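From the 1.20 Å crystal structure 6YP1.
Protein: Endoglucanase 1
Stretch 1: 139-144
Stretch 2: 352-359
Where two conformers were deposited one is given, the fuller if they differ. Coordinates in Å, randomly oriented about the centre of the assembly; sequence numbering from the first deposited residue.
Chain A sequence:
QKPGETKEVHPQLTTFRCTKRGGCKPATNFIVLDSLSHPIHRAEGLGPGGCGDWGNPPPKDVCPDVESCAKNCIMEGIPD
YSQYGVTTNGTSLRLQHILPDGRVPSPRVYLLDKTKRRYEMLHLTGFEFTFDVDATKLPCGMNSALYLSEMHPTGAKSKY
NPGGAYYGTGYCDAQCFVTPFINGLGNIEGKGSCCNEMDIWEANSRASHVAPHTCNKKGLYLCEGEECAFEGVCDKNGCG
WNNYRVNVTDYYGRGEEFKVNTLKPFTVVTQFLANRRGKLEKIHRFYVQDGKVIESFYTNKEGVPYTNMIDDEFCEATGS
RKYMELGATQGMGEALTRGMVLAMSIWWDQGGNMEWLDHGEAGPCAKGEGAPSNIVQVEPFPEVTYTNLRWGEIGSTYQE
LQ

Stretch 1, residues 139-144: PCGMNS
Stretch 2 352-359: GNMEWLDH

How do the two backbones lie against each other? P139 to M142 form a type II turn, closed by M142 N to P139 O at 3.1 Å, and the chain then extends into a strand through N143 and S144. In stretch 2, a type I' turn from G352 to E355 leads into a helix that begins at E355, with M354 (phi/psi 60/30) at its N-cap and L357 N hydrogen-bonded to M354 O at 2.9 Å. In register, the CA atoms of C140 and D358 are 6.5 Å apart, and those of G141 and M354 4.9 Å. The two stretches bury 310 Å², both sides summed.

What fastens the turn to stretch 2? D358, chi1 p at 63°, points toward stretch 1, and its OD2 lies 3.4 Å from C140 CA; C140 itself has chi1 m and is bonded covalently elsewhere in the structure. The same carboxylate oxygen, D358 OD2, accepts a nearly straight hydrogen bond (174°) from G141 N at 2.8 Å.

Why does glycine suit position 141? At phi/psi 88/-17 a CB would jam against the carbonyl oxygen of C140. G141 CA sits 3.7 Å from N353 O. Its own carbonyl O meets M354 CE at 3.4 Å, a methyl reached through chi1 -140°, chi2 p and chi3 p.

Which side chains complete the packing along the strand? The CA-to-CB bond of M142 (chi1 to chi3 all m) points away, but its backbone O lies 3.5 Å from L357 CD2 (L357 chi1 t, chi2 p). N143, chi1 t and chi2 -28°, points toward stretch 2: its CB packs 3.6 Å from M354 CE, a nonpolar contact, while its ND2 approaches the edge of the W356 ring, 3.6 Å from CZ2. W356 has chi1 p and chi2 -94°. S144, chi1 p, points away and makes no contact with stretch 2.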

# COMPACT_ATOMS: atom_id res chain seq x y z
N PRO A 139 -10.85 12.16 6.63
CA PRO A 139 -11.34 12.16 8.01
C PRO A 139 -11.12 10.79 8.66
O PRO A 139 -10.71 9.81 8.05
CB PRO A 139 -12.83 12.48 7.84
CG PRO A 139 -13.17 11.78 6.55
CD PRO A 139 -11.97 12.09 5.68
N CYS A 140 -11.53 10.72 9.93
CA CYS A 140 -11.59 9.43 10.69
C CYS A 140 -12.19 8.34 9.79
O CYS A 140 -13.20 8.56 9.10
CB CYS A 140 -12.54 9.53 11.89
SG CYS A 140 -12.07 10.69 13.18
N GLY A 141 -11.58 7.17 9.88
CA GLY A 141 -12.07 5.99 9.18
C GLY A 141 -11.53 5.84 7.79
O GLY A 141 -11.61 4.73 7.22
N MET A 142 -10.98 6.89 7.18
CA MET A 142 -10.34 6.73 5.88
C MET A 142 -8.91 6.21 6.03
O MET A 142 -8.22 6.60 6.98
CB MET A 142 -10.32 8.04 5.11
CG MET A 142 -11.67 8.45 4.59
SD MET A 142 -12.51 7.31 3.49
CE MET A 142 -11.25 7.02 2.27
N ASN A 143 -8.49 5.40 5.07
CA ASN A 143 -7.09 4.94 5.01
C ASN A 143 -6.54 5.32 3.68
O ASN A 143 -7.00 4.81 2.64
CB ASN A 143 -7.02 3.44 5.27
CG ASN A 143 -5.60 2.89 5.36
OD1 ASN A 143 -4.67 3.42 4.77
ND2 ASN A 143 -5.45 1.76 6.05
N SER A 144 -5.61 6.29 3.66
CA SER A 144 -4.74 6.47 2.49
C SER A 144 -3.49 5.64 2.75
O SER A 144 -2.85 5.79 3.80
CB SER A 144 -4.42 7.95 2.24
OG SER A 144 -3.57 8.57 3.17
N GLY A 352 -15.32 -2.68 10.34
CA GLY A 352 -14.57 -2.34 11.56
C GLY A 352 -14.22 -0.87 11.67
O GLY A 352 -13.55 -0.52 12.66
N ASN A 353 -14.65 -0.03 10.74
CA ASN A 353 -14.50 1.44 10.84
C ASN A 353 -13.03 1.90 10.92
O ASN A 353 -12.80 3.05 11.31
CB ASN A 353 -15.31 2.02 11.98
CG ASN A 353 -16.78 1.75 11.89
OD1 ASN A 353 -17.48 2.02 12.94
ND2 ASN A 353 -17.26 1.33 10.81
N MET A 354 -12.10 1.07 10.54
CA MET A 354 -10.67 1.48 10.61
C MET A 354 -10.25 1.83 12.02
O MET A 354 -9.32 2.63 12.23
CB MET A 354 -10.32 2.59 9.65
CG MET A 354 -8.96 2.45 8.95
SD MET A 354 -8.87 1.17 7.69
CE MET A 354 -9.99 1.86 6.44
N GLU A 355 -10.88 1.20 13.01
CA GLU A 355 -10.61 1.64 14.40
C GLU A 355 -9.15 1.48 14.82
O GLU A 355 -8.66 2.26 15.65
CB GLU A 355 -11.48 0.89 15.39
CG GLU A 355 -12.94 1.35 15.40
CD GLU A 355 -13.82 0.65 16.45
OE1 GLU A 355 -13.33 -0.28 17.11
OE2 GLU A 355 -14.99 0.99 16.53
N TRP A 356 -8.48 0.47 14.28
CA TRP A 356 -7.07 0.22 14.59
C TRP A 356 -6.18 1.40 14.17
O TRP A 356 -5.05 1.49 14.67
CB TRP A 356 -6.59 -1.06 13.95
CG TRP A 356 -6.71 -1.06 12.44
CD1 TRP A 356 -7.74 -1.54 11.69
CD2 TRP A 356 -5.77 -0.51 11.52
NE1 TRP A 356 -7.52 -1.26 10.37
CE2 TRP A 356 -6.31 -0.62 10.23
CE3 TRP A 356 -4.53 0.11 11.66
CZ2 TRP A 356 -5.65 -0.19 9.09
CZ3 TRP A 356 -3.87 0.56 10.53
CH2 TRP A 356 -4.43 0.39 9.27
N LEU A 357 -6.62 2.23 13.24
CA LEU A 357 -5.80 3.34 12.73
C LEU A 357 -5.93 4.57 13.64
O LEU A 357 -4.91 5.20 13.91
CB LEU A 357 -6.23 3.65 11.31
CG LEU A 357 -5.50 4.82 10.65
CD1 LEU A 357 -3.99 4.69 10.72
CD2 LEU A 357 -5.96 5.02 9.21
N ASP A 358 -7.16 4.92 14.07
CA ASP A 358 -7.39 6.28 14.56
C ASP A 358 -8.33 6.40 15.73
O ASP A 358 -8.67 7.52 16.11
CB ASP A 358 -7.83 7.17 13.39
CG ASP A 358 -9.14 6.71 12.78
OD1 ASP A 358 -9.89 6.02 13.49
OD2 ASP A 358 -9.37 7.04 11.59
N HIS A 359 -8.69 5.26 16.37
CA HIS A 359 -9.68 5.26 17.47
C HIS A 359 -9.05 4.67 18.72
O HIS A 359 -8.21 3.74 18.65
CB HIS A 359 -10.88 4.40 17.03
CG HIS A 359 -11.80 4.04 18.14
ND1 HIS A 359 -12.66 4.97 18.73
CD2 HIS A 359 -11.98 2.84 18.76
CE1 HIS A 359 -13.28 4.32 19.72
NE2 HIS A 359 -12.93 3.06 19.75